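Local coordinates for D-alanine--D-alanine ligase (Acinetobacter baumannii ACICU, PDB 5D8D), which catalyses the ATP-dependent joining of two D-alanines into D-alanyl-D-alanine, a building block of the bacterial peptidoglycan cell wall, at residues A[60-65]-A[85-90]; A[12-17]-A[42-47]; A[22-27]-A[64-69]. One frame throughout, in Å; residues are numbered along the deposited sequence.

Overall arrangement
The three contacts lie in the N-terminal, Rossmann-like domain, around a parallel sheet with strand order 41-45, 9-13, 60-63. Contact 2 pairs the first two strands; contact 1 adds the loop 85-90 to the outer side of strand 60-63, the two contact centres being about 11 Å apart. Strand 9-13 joins them: Leu13 N lies 2.9 Å from Phe62 O, and Leu13 O 3.1 Å from Val64 N. Contact 3, its centre about 9 Å from that of contact 2, docks helix 21-37 on the loop after strand 60-63 and shares Val64 and Leu65 with contact 1. Of the three it comes nearest the predicted metal site: the His66 side chain is about 6 Å from that of Asn270.

Contact 1: residues A[60-65]-A[85-90]; sequences RAFIVL and PYTGTG
Thr87 and Ile63 form the straightest of three hydrogen bonds that tie the loop 85-90 to strand 60-63. Ile63 N donates to the hydroxyl Thr87 OG1 over 2.8 Å, with an angle of 175° at the hydrogen. OG1 sits between the backbone N and carbonyl carbon of Thr87 (chi1 52°), and in taking the Ile63 N-H it stands in for a backbone carbonyl. The other two join backbone to backbone. Ala61 N binds Pro85 O at 3.1 Å, in the plane of that carbonyl, while Thr87 N reaches Ala61 O only weakly, at 3.2 Å. Through these two bonds Ala61 forms a single beta bridge with Tyr86, whose CA also approaches Ala61 O in a CA-H...O contact.

Apolar contacts flank these bonds. Ile63 CD1 comes to 3.6 Å from Tyr86 CD1, the two side chains crossing obliquely. Ala61 CB meets Tyr86 CB at 4.0 Å, and the methyl Thr87 CG2 lies over one face of the Phe62 ring, offset toward its rim. At the start of the strand, Pro85 CG packs on Arg60 CB, whereas the guanidinium turns to Thr303 and Phe7 O.

Strand 60-63 is held between strand 9-13 and the loop. Ile63 and Tyr86 both rest on Gln76 and Leu79 of helix 74-81, Phe62 packs on Val31 and Leu35 of helix 21-37, and Gly90 is the N-cap of helix 91-97.

Contact 2: residues A[12-17]-A[42-47]; sequences VLLGGK and AEAFDP
Val12 and Leu13 pair in parallel with Ala44 and Phe45 at the closely bonded core of this contact. Val12 N binds Glu43 O at 2.9 Å, Val12 O receives Phe45 N, and Leu14 N continues the pattern to Phe45 O. On one face Leu13 and Phe45 lie side by side and point the same way, Leu13 CD1 being 3.6 Å from Phe45 CB. Just past the paired residues, Leu14 CD2 lies 3.4 Å from Phe45 O and also packs on Ala44 CB. Val12 CG2 and Ala42 CB meet more loosely, Val12 packing on Leu35 and Ala42 on Leu32 and Leu35 of helix 21-37.

The solvent side is looser. Ala44 is exposed, and Glu43 turns away from strand 9-13 to hydrogen-bond Tyr58.

Beyond the strands Asp46 takes over. Its CG is anti to the backbone N (chi1 -170°), and OD1 accepts Gly16 N from the syn side, 31° out of the carboxylate plane, as well as the N-H of Gln48. OD2 forms a salt bridge with Arg21. Gly15, at positive phi, carries the chain past this carboxylate. With OD1 also 3.0 Å from the acceptor Leu14 O, the N-H donors and Arg21 probably offset the repulsion and favour a charged carboxylate.

Contact 3: residues A[22-27]-A[64-69]; sequences AVSLDS and VLHGRG
Ser24 OG donates to Val64 O at 2.7 Å, joining helix 21-37 to the loop that follows strand 60-63. OG is anti to the backbone N (chi1 -176°), and it meets the carbonyl from a direction tilted 21° out of its plane. The same hydroxyl accepts Gly15 N, so it both gives and receives and bridges two loops at the ends of adjacent strands.

One turn along the helix, Ser27 OG hydrogen-bonds His66 NE2 at 3.0 Å, lying at the edge of the imidazole and in its plane; either atom could be the donor. Ser27 OG has a further partner in Met275 N. At the other nitrogen, His66 ND1 pairs with Val272 O, so the ring is held at both nitrogens, which fixes its rotation.

Around these bonds the imidazole is closely packed. Its CD2 carbon lies 3.5 Å from Ser24 CA and 3.9 Å from Val23 CG1, the Val23 side chain crossing that of His66 at about a right angle. Val64 O sits over one face of the ring, offset toward the rim. Val64 CG1 touches Ser27 CB at 3.8 Å. Farther along, Gly69 O accepts Trp81 NE1 of the second subunit.

Helix 21-37 is the crossover helix of a beta-alpha-beta unit, and its first turns meet the loop at the C-terminal end of strand 60-63, the edge where Rossmann-like sheets commonly place their binding loops. Through Val272 and Met275, His66 and Ser27 link this edge to the segment following Asn270, consistent with a place at the border of the active site.

Contact 1: residues A[60-65]-A[85-90]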
ATOM      1  N   ARG A  60      11.574  13.320  15.859  1.00 41.12           N
ATOM      2  CA  ARG A  60      10.365  13.154  15.036  1.00 41.28           C
ATOM      3  C   ARG A  60      10.529  13.862  13.698  1.00 42.53           C
ATOM      4  O   ARG A  60      11.447  14.656  13.535  1.00 43.10           O
ATOM      5  CB  ARG A  60       9.088  13.687  15.755  1.00 40.95           C
ATOM      6  CG  ARG A  60       8.944  15.208  15.884  1.00 39.76           C
ATOM      7  CD  ARG A  60       8.597  15.733  17.275  1.00 40.82           C
ATOM      8  NE  ARG A  60       7.689  14.834  17.945  1.00 47.68           N
ATOM      9  CZ  ARG A  60       7.913  14.159  19.067  1.00 45.94           C
ATOM     10  NH1 ARG A  60       9.007  14.314  19.791  1.00 52.75           N
ATOM     11  NH2 ARG A  60       6.974  13.331  19.486  1.00 52.00           N
ATOM     12  N   ALA A  61       9.606  13.597  12.770  1.00 38.78           N
ATOM     13  CA  ALA A  61       9.660  14.137  11.449  1.00 37.59           C
ATOM     14  C   ALA A  61       8.331  14.748  11.011  1.00 37.41           C
ATOM     15  O   ALA A  61       7.269  14.181  11.252  1.00 33.39           O
ATOM     16  CB  ALA A  61      10.072  13.042  10.486  1.00 38.06           C
ATOM     17  N   PHE A  62       8.429  15.871  10.302  1.00 37.03           N
ATOM     18  CA  PHE A  62       7.286  16.547   9.650  1.00 38.98           C
ATOM     19  C   PHE A  62       7.508  16.315   8.168  1.00 37.50           C
ATOM     20  O   PHE A  62       8.497  16.832   7.633  1.00 38.20           O
ATOM     21  CB  PHE A  62       7.309  18.064   9.965  1.00 35.95           C
ATOM     22  CG  PHE A  62       6.059  18.795   9.593  1.00 36.26           C
ATOM     23  CD1 PHE A  62       5.578  18.794   8.303  1.00 37.01           C
ATOM     24  CD2 PHE A  62       5.370  19.534  10.541  1.00 41.08           C
ATOM     25  CE1 PHE A  62       4.409  19.467   7.977  1.00 37.38           C
ATOM     26  CE2 PHE A  62       4.198  20.203  10.217  1.00 38.11           C
ATOM     27  CZ  PHE A  62       3.723  20.173   8.935  1.00 37.17           C
ATOM     28  N   ILE A  63       6.625  15.552   7.511  1.00 34.25           N
ATOM     29  CA  ILE A  63       6.855  15.117   6.122  1.00 32.44           C
ATOM     30  C   ILE A  63       6.114  16.038   5.161  1.00 36.60           C
ATOM     31  O   ILE A  63       4.903  16.229   5.242  1.00 34.18           O
ATOM     32  CB  ILE A  63       6.382  13.680   5.847  1.00 39.45           C
ATOM     33  CG1 ILE A  63       7.115  12.662   6.761  1.00 42.37           C
ATOM     34  CG2 ILE A  63       6.604  13.326   4.376  1.00 40.15           C
ATOM     35  CD1 ILE A  63       6.538  11.269   6.748  1.00 40.39           C
ATOM     36  N   VAL A  64       6.858  16.584   4.214  1.00 38.22           N
ATOM     37  CA  VAL A  64       6.295  17.474   3.237  1.00 37.60           C
ATOM     38  C   VAL A  64       7.032  17.227   1.912  1.00 38.88           C
ATOM     39  O   VAL A  64       7.228  18.132   1.093  1.00 41.60           O
ATOM     40  CB  VAL A  64       6.348  18.875   3.872  1.00 40.85           C
ATOM     41  CG1 VAL A  64       7.473  19.735   3.350  1.00 45.19           C
ATOM     42  CG2 VAL A  64       5.006  19.532   3.854  1.00 39.98           C
ATOM     43  N   LEU A  65       7.366  15.943   1.697  1.00 37.79           N
ATOM     44  CA  LEU A  65       7.883  15.419   0.431  1.00 39.52           C
ATOM     45  C   LEU A  65       6.702  15.034  -0.430  1.00 39.13           C
ATOM     46  O   LEU A  65       6.017  14.100  -0.118  1.00 40.37           O
ATOM     47  CB  LEU A  65       8.697  14.141   0.678  1.00 37.95           C
ATOM     48  CG  LEU A  65      10.008  14.270   1.425  1.00 38.42           C
ATOM     49  CD1 LEU A  65      10.484  12.932   1.966  1.00 36.68           C
ATOM     50  CD2 LEU A  65      11.059  14.869   0.501  1.00 39.34           C
ATOM     51  N   PRO A  85       8.572   8.756  15.216  1.00 35.70           N
ATOM     52  CA  PRO A  85       7.208   9.180  14.892  1.00 39.52           C
ATOM     53  C   PRO A  85       7.191  10.309  13.871  1.00 40.43           C
ATOM     54  O   PRO A  85       8.156  11.091  13.776  1.00 38.21           O
ATOM     55  CB  PRO A  85       6.660   9.662  16.224  1.00 42.44           C
ATOM     56  CG  PRO A  85       7.858   9.986  17.053  1.00 40.45           C
ATOM     57  CD  PRO A  85       9.043   9.292  16.492  1.00 35.56           C
ATOM     58  N   TYR A  86       6.108  10.395  13.115  1.00 38.44           N
ATOM     59  CA  TYR A  86       6.056  11.306  11.988  1.00 39.19           C
ATOM     60  C   TYR A  86       4.615  11.706  11.653  1.00 39.62           C
ATOM     61  O   TYR A  86       3.678  11.151  12.180  1.00 35.51           O
ATOM     62  CB  TYR A  86       6.788  10.694  10.778  1.00 36.37           C
ATOM     63  CG  TYR A  86       6.175   9.422  10.318  1.00 34.96           C
ATOM     64  CD1 TYR A  86       5.082   9.423   9.428  1.00 35.46           C
ATOM     65  CD2 TYR A  86       6.645   8.205  10.780  1.00 37.73           C
ATOM     66  CE1 TYR A  86       4.486   8.255   9.011  1.00 33.81           C
ATOM     67  CE2 TYR A  86       6.036   7.007  10.387  1.00 39.92           C
ATOM     68  CZ  TYR A  86       4.963   7.050   9.501  1.00 39.27           C
ATOM     69  OH  TYR A  86       4.396   5.892   9.116  1.00 42.18           O
ATOM     70  N   THR A  87       4.463  12.711  10.803  1.00 39.41           N
ATOM     71  CA  THR A  87       3.164  13.322  10.529  1.00 38.85           C
ATOM     72  C   THR A  87       2.435  12.542   9.435  1.00 36.98           C
ATOM     73  O   THR A  87       3.053  11.884   8.631  1.00 33.92           O
ATOM     74  CB  THR A  87       3.356  14.776  10.057  1.00 39.56           C
ATOM     75  OG1 THR A  87       4.299  14.827   8.978  1.00 40.34           O
ATOM     76  CG2 THR A  87       3.885  15.619  11.169  1.00 42.74           C
ATOM     77  N   GLY A  88       1.116  12.630   9.412  1.00 39.59           N
ATOM     78  CA  GLY A  88       0.343  12.118   8.310  1.00 38.00           C
ATOM     79  C   GLY A  88       0.108  10.623   8.308  1.00 38.69           C
ATOM     80  O   GLY A  88       0.184   9.975   9.347  1.00 40.08           O
ATOM     81  N   THR A  89      -0.198  10.097   7.123  1.00 35.42           N
ATOM     82  CA  THR A  89      -0.571   8.718   6.942  1.00 37.09           C
ATOM     83  C   THR A  89       0.621   7.727   7.037  1.00 38.20           C
ATOM     84  O   THR A  89       1.756   8.081   6.730  1.00 41.96           O
ATOM     85  CB  THR A  89      -1.309   8.553   5.610  1.00 36.36           C
ATOM     86  OG1 THR A  89      -2.437   9.430   5.588  1.00 40.87           O
ATOM     87  CG2 THR A  89      -1.796   7.144   5.434  1.00 36.91           C
ATOM     88  N   GLY A  90       0.347   6.487   7.462  1.00 40.52           N
ATOM     89  CA  GLY A  90       1.391   5.423   7.575  1.00 36.23           C
ATOM     90  C   GLY A  90       1.744   4.841   6.217  1.00 37.85           C
ATOM     91  O   GLY A  90       1.295   5.318   5.169  1.00 38.25           O
TER

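Contact 2: residues A[12-17]-A[42-47]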
ATOM      1  N   VAL A  12      12.283  18.478   9.234  1.00 37.32           N
ATOM      2  CA  VAL A  12      11.316  18.812   8.207  1.00 39.42           C
ATOM      3  C   VAL A  12      11.844  18.233   6.909  1.00 40.01           C
ATOM      4  O   VAL A  12      12.845  18.717   6.350  1.00 37.92           O
ATOM      5  CB  VAL A  12      11.109  20.307   8.102  1.00 38.20           C
ATOM      6  CG1 VAL A  12      10.186  20.636   6.938  1.00 38.36           C
ATOM      7  CG2 VAL A  12      10.504  20.804   9.402  1.00 40.03           C
ATOM      8  N   LEU A  13      11.157  17.190   6.457  1.00 37.46           N
ATOM      9  CA  LEU A  13      11.585  16.391   5.331  1.00 40.18           C
ATOM     10  C   LEU A  13      11.059  17.063   4.070  1.00 38.69           C
ATOM     11  O   LEU A  13       9.854  17.172   3.908  1.00 42.40           O
ATOM     12  CB  LEU A  13      11.060  14.935   5.482  1.00 42.59           C
ATOM     13  CG  LEU A  13      11.890  13.674   5.883  1.00 44.77           C
ATOM     14  CD1 LEU A  13      13.283  13.931   6.366  1.00 47.81           C
ATOM     15  CD2 LEU A  13      11.159  12.807   6.887  1.00 41.81           C
ATOM     16  N   LEU A  14      11.955  17.502   3.187  1.00 40.68           N
ATOM     17  CA  LEU A  14      11.601  18.392   2.063  1.00 42.07           C
ATOM     18  C   LEU A  14      12.481  18.161   0.826  1.00 42.23           C
ATOM     19  O   LEU A  14      13.601  17.683   0.928  1.00 39.56           O
ATOM     20  CB  LEU A  14      11.719  19.857   2.500  1.00 45.02           C
ATOM     21  CG  LEU A  14      13.091  20.583   2.425  1.00 49.52           C
ATOM     22  CD1 LEU A  14      12.985  22.043   2.827  1.00 54.87           C
ATOM     23  CD2 LEU A  14      14.118  19.939   3.309  1.00 51.77           C
ATOM     24  N   GLY A  15      11.973  18.534  -0.346  1.00 43.03           N
ATOM     25  CA  GLY A  15      12.685  18.341  -1.626  1.00 42.37           C
ATOM     26  C   GLY A  15      12.494  16.942  -2.172  1.00 40.73           C
ATOM     27  O   GLY A  15      11.461  16.605  -2.704  1.00 43.24           O
ATOM     28  N   GLY A  16      13.512  16.115  -2.018  1.00 44.26           N
ATOM     29  CA  GLY A  16      13.424  14.717  -2.352  1.00 41.69           C
ATOM     30  C   GLY A  16      13.732  14.500  -3.802  1.00 44.55           C
ATOM     31  O   GLY A  16      14.308  15.361  -4.448  1.00 45.85           O
ATOM     32  N   LYS A  17      13.302  13.345  -4.302  1.00 49.62           N
ATOM     33  CA  LYS A  17      13.709  12.836  -5.615  1.00 49.22           C
ATOM     34  C   LYS A  17      12.609  12.865  -6.687  1.00 45.28           C
ATOM     35  O   LYS A  17      12.859  12.442  -7.802  1.00 47.49           O
ATOM     36  CB  LYS A  17      14.235  11.404  -5.464  1.00 53.89           C
ATOM     37  CG  LYS A  17      13.188  10.341  -5.086  1.00 57.46           C
ATOM     38  CD  LYS A  17      13.869   9.005  -4.879  1.00 59.83           C
ATOM     39  CE  LYS A  17      12.987   8.014  -4.125  1.00 62.11           C
ATOM     40  NZ  LYS A  17      13.837   6.842  -3.775  1.00 59.70           N
ATOM     41  N   ALA A  42      13.386  23.038  14.634  1.00 49.52           N
ATOM     42  CA  ALA A  42      13.242  22.390  13.325  1.00 46.97           C
ATOM     43  C   ALA A  42      14.504  22.576  12.462  1.00 46.08           C
ATOM     44  O   ALA A  42      15.186  23.598  12.572  1.00 47.17           O
ATOM     45  CB  ALA A  42      12.036  22.954  12.630  1.00 46.63           C
ATOM     46  N   GLU A  43      14.801  21.582  11.618  1.00 46.12           N
ATOM     47  CA  GLU A  43      15.904  21.648  10.645  1.00 45.65           C
ATOM     48  C   GLU A  43      15.441  21.019   9.353  1.00 43.34           C
ATOM     49  O   GLU A  43      14.823  19.965   9.337  1.00 44.33           O
ATOM     50  CB  GLU A  43      17.161  20.924  11.149  1.00 47.65           C
ATOM     51  CG  GLU A  43      17.596  21.328  12.557  1.00 55.62           C
ATOM     52  CD  GLU A  43      18.855  20.603  13.081  1.00 63.91           C
ATOM     53  OE1 GLU A  43      19.209  19.523  12.559  1.00 63.04           O
ATOM     54  OE2 GLU A  43      19.498  21.121  14.040  1.00 67.87           O
ATOM     55  N   ALA A  44      15.722  21.668   8.253  1.00 39.44           N
ATOM     56  CA  ALA A  44      15.551  21.025   6.964  1.00 42.15           C
ATOM     57  C   ALA A  44      16.350  19.686   6.824  1.00 42.21           C
ATOM     58  O   ALA A  44      17.487  19.553   7.275  1.00 40.30           O
ATOM     59  CB  ALA A  44      15.960  22.013   5.874  1.00 43.06           C
ATOM     60  N   PHE A  45      15.729  18.682   6.211  1.00 39.75           N
ATOM     61  CA  PHE A  45      16.385  17.417   5.926  1.00 35.55           C
ATOM     62  C   PHE A  45      15.937  17.061   4.549  1.00 37.70           C
ATOM     63  O   PHE A  45      14.762  16.731   4.350  1.00 38.84           O
ATOM     64  CB  PHE A  45      15.913  16.350   6.913  1.00 38.30           C
ATOM     65  CG  PHE A  45      16.744  15.107   6.917  1.00 39.03           C
ATOM     66  CD1 PHE A  45      16.840  14.299   5.800  1.00 40.41           C
ATOM     67  CD2 PHE A  45      17.392  14.717   8.059  1.00 39.96           C
ATOM     68  CE1 PHE A  45      17.596  13.155   5.810  1.00 37.96           C
ATOM     69  CE2 PHE A  45      18.147  13.575   8.076  1.00 40.11           C
ATOM     70  CZ  PHE A  45      18.241  12.787   6.956  1.00 40.76           C
ATOM     71  N   ASP A  46      16.873  17.098   3.611  1.00 40.29           N
ATOM     72  CA  ASP A  46      16.583  16.799   2.238  1.00 42.32           C
ATOM     73  C   ASP A  46      17.137  15.437   1.916  1.00 45.47           C
ATOM     74  O   ASP A  46      18.354  15.319   1.709  1.00 47.54           O
ATOM     75  CB  ASP A  46      17.176  17.857   1.292  1.00 41.24           C
ATOM     76  CG  ASP A  46      16.678  17.689  -0.127  1.00 45.52           C
ATOM     77  OD1 ASP A  46      16.072  16.624  -0.450  1.00 44.31           O
ATOM     78  OD2 ASP A  46      16.866  18.619  -0.926  1.00 46.15           O
ATOM     79  N   PRO A  47      16.254  14.404   1.809  1.00 44.16           N
ATOM     80  CA  PRO A  47      16.770  13.039   1.640  1.00 41.95           C
ATOM     81  C   PRO A  47      17.416  12.749   0.307  1.00 41.59           C
ATOM     82  O   PRO A  47      18.024  11.689   0.160  1.00 48.28           O
ATOM     83  CB  PRO A  47      15.546  12.159   1.872  1.00 42.08           C
ATOM     84  CG  PRO A  47      14.403  13.028   1.498  1.00 43.17           C
ATOM     85  CD  PRO A  47      14.785  14.420   1.893  1.00 41.16           C
TER

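Contact 3: residues A[22-27]-A[64-69]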
ATOM      1  N   ALA A  22      10.481  20.685  -6.512  1.00 39.75           N
ATOM      2  CA  ALA A  22      10.439  22.164  -6.377  1.00 37.95           C
ATOM      3  C   ALA A  22       9.287  22.620  -5.481  1.00 36.92           C
ATOM      4  O   ALA A  22       9.494  23.449  -4.597  1.00 46.08           O
ATOM      5  CB  ALA A  22      10.359  22.852  -7.726  1.00 36.51           C
ATOM      6  N   VAL A  23       8.108  22.025  -5.666  1.00 34.49           N
ATOM      7  CA  VAL A  23       6.970  22.304  -4.819  1.00 37.17           C
ATOM      8  C   VAL A  23       7.299  21.903  -3.369  1.00 36.34           C
ATOM      9  O   VAL A  23       6.962  22.640  -2.414  1.00 38.48           O
ATOM     10  CB  VAL A  23       5.672  21.603  -5.338  1.00 39.03           C
ATOM     11  CG1 VAL A  23       4.515  21.892  -4.420  1.00 39.37           C
ATOM     12  CG2 VAL A  23       5.302  22.107  -6.734  1.00 39.21           C
ATOM     13  N   SER A  24       7.987  20.776  -3.210  1.00 34.95           N
ATOM     14  CA  SER A  24       8.358  20.263  -1.877  1.00 37.30           C
ATOM     15  C   SER A  24       9.327  21.216  -1.162  1.00 41.51           C
ATOM     16  O   SER A  24       9.114  21.536   0.010  1.00 43.88           O
ATOM     17  CB  SER A  24       8.974  18.866  -1.991  1.00 34.92           C
ATOM     18  OG  SER A  24       9.252  18.301  -0.727  1.00 32.22           O
ATOM     19  N   LEU A  25      10.352  21.704  -1.872  1.00 42.03           N
ATOM     20  CA  LEU A  25      11.230  22.777  -1.322  1.00 42.74           C
ATOM     21  C   LEU A  25      10.390  23.968  -0.842  1.00 42.54           C
ATOM     22  O   LEU A  25      10.646  24.493   0.229  1.00 45.12           O
ATOM     23  CB  LEU A  25      12.240  23.287  -2.341  1.00 38.89           C
ATOM     24  CG  LEU A  25      13.185  22.218  -2.878  1.00 38.73           C
ATOM     25  CD1 LEU A  25      13.948  22.774  -4.049  1.00 38.54           C
ATOM     26  CD2 LEU A  25      14.115  21.723  -1.792  1.00 37.11           C
ATOM     27  N   ASP A  26       9.363  24.359  -1.601  1.00 37.33           N
ATOM     28  CA  ASP A  26       8.537  25.492  -1.199  1.00 38.83           C
ATOM     29  C   ASP A  26       7.728  25.127   0.061  1.00 39.63           C
ATOM     30  O   ASP A  26       7.801  25.829   1.051  1.00 39.06           O
ATOM     31  CB  ASP A  26       7.693  25.927  -2.411  1.00 45.08           C
ATOM     32  CG  ASP A  26       6.793  27.087  -2.140  1.00 44.09           C
ATOM     33  OD1 ASP A  26       6.769  27.563  -1.014  1.00 51.69           O
ATOM     34  OD2 ASP A  26       6.060  27.509  -3.071  1.00 56.20           O
ATOM     35  N   SER A  27       7.031  23.989   0.073  1.00 40.75           N
ATOM     36  CA  SER A  27       6.331  23.549   1.309  1.00 40.28           C
ATOM     37  C   SER A  27       7.257  23.472   2.529  1.00 37.24           C
ATOM     38  O   SER A  27       6.923  23.935   3.634  1.00 35.22           O
ATOM     39  CB  SER A  27       5.655  22.188   1.097  1.00 38.98           C
ATOM     40  OG  SER A  27       4.626  22.311   0.129  1.00 40.17           O
ATOM     41  N   VAL A  64       6.858  16.584   4.214  1.00 38.22           N
ATOM     42  CA  VAL A  64       6.295  17.474   3.237  1.00 37.60           C
ATOM     43  C   VAL A  64       7.032  17.227   1.912  1.00 38.88           C
ATOM     44  O   VAL A  64       7.228  18.132   1.093  1.00 41.60           O
ATOM     45  CB  VAL A  64       6.348  18.875   3.872  1.00 40.85           C
ATOM     46  CG1 VAL A  64       7.473  19.735   3.350  1.00 45.19           C
ATOM     47  CG2 VAL A  64       5.006  19.532   3.854  1.00 39.98           C
ATOM     48  N   LEU A  65       7.366  15.943   1.697  1.00 37.79           N
ATOM     49  CA  LEU A  65       7.883  15.419   0.431  1.00 39.52           C
ATOM     50  C   LEU A  65       6.702  15.034  -0.430  1.00 39.13           C
ATOM     51  O   LEU A  65       6.017  14.100  -0.118  1.00 40.37           O
ATOM     52  CB  LEU A  65       8.697  14.141   0.678  1.00 37.95           C
ATOM     53  CG  LEU A  65      10.008  14.270   1.425  1.00 38.42           C
ATOM     54  CD1 LEU A  65      10.484  12.932   1.966  1.00 36.68           C
ATOM     55  CD2 LEU A  65      11.059  14.869   0.501  1.00 39.34           C
ATOM     56  N   HIS A  66       6.484  15.719  -1.537  1.00 40.18           N
ATOM     57  CA  HIS A  66       5.399  15.372  -2.417  1.00 40.29           C
ATOM     58  C   HIS A  66       5.878  14.394  -3.488  1.00 42.23           C
ATOM     59  O   HIS A  66       7.031  14.466  -3.954  1.00 39.88           O
ATOM     60  CB  HIS A  66       4.811  16.620  -3.049  1.00 38.01           C
ATOM     61  CG  HIS A  66       4.552  17.705  -2.074  1.00 35.44           C
ATOM     62  ND1 HIS A  66       3.667  17.568  -1.033  1.00 38.15           N
ATOM     63  CD2 HIS A  66       5.090  18.933  -1.945  1.00 40.57           C
ATOM     64  CE1 HIS A  66       3.642  18.676  -0.322  1.00 37.77           C
ATOM     65  NE2 HIS A  66       4.504  19.518  -0.849  1.00 40.38           N
ATOM     66  N   GLY A  67       4.964  13.497  -3.866  1.00 41.62           N
ATOM     67  CA  GLY A  67       5.184  12.519  -4.923  1.00 39.02           C
ATOM     68  C   GLY A  67       6.063  11.330  -4.533  1.00 39.55           C
ATOM     69  O   GLY A  67       6.278  11.037  -3.360  1.00 42.33           O
ATOM     70  N   ARG A  68       6.572  10.672  -5.564  1.00 41.85           N
ATOM     71  CA  ARG A  68       7.352   9.444  -5.481  1.00 42.33           C
ATOM     72  C   ARG A  68       8.445   9.624  -4.441  1.00 41.48           C
ATOM     73  O   ARG A  68       9.169  10.603  -4.434  1.00 38.83           O
ATOM     74  CB  ARG A  68       7.850   9.072  -6.899  1.00 50.88           C
ATOM     75  CG  ARG A  68       8.940   8.006  -7.114  1.00 63.10           C
ATOM     76  CD  ARG A  68      10.326   8.649  -7.282  1.00 79.96           C
ATOM     77  NE  ARG A  68      11.095   8.227  -8.464  1.00 83.80           N
ATOM     78  CZ  ARG A  68      12.028   7.262  -8.500  1.00102.59           C
ATOM     79  NH1 ARG A  68      12.338   6.518  -7.423  1.00 94.90           N
ATOM     80  NH2 ARG A  68      12.656   7.014  -9.656  1.00112.96           N
ATOM     81  N   GLY A  69       8.480   8.703  -3.496  1.00 37.81           N
ATOM     82  CA  GLY A  69       9.443   8.732  -2.409  1.00 39.60           C
ATOM     83  C   GLY A  69       8.837   9.178  -1.093  1.00 41.26           C
ATOM     84  O   GLY A  69       9.245   8.716  -0.044  1.00 42.02           O
TER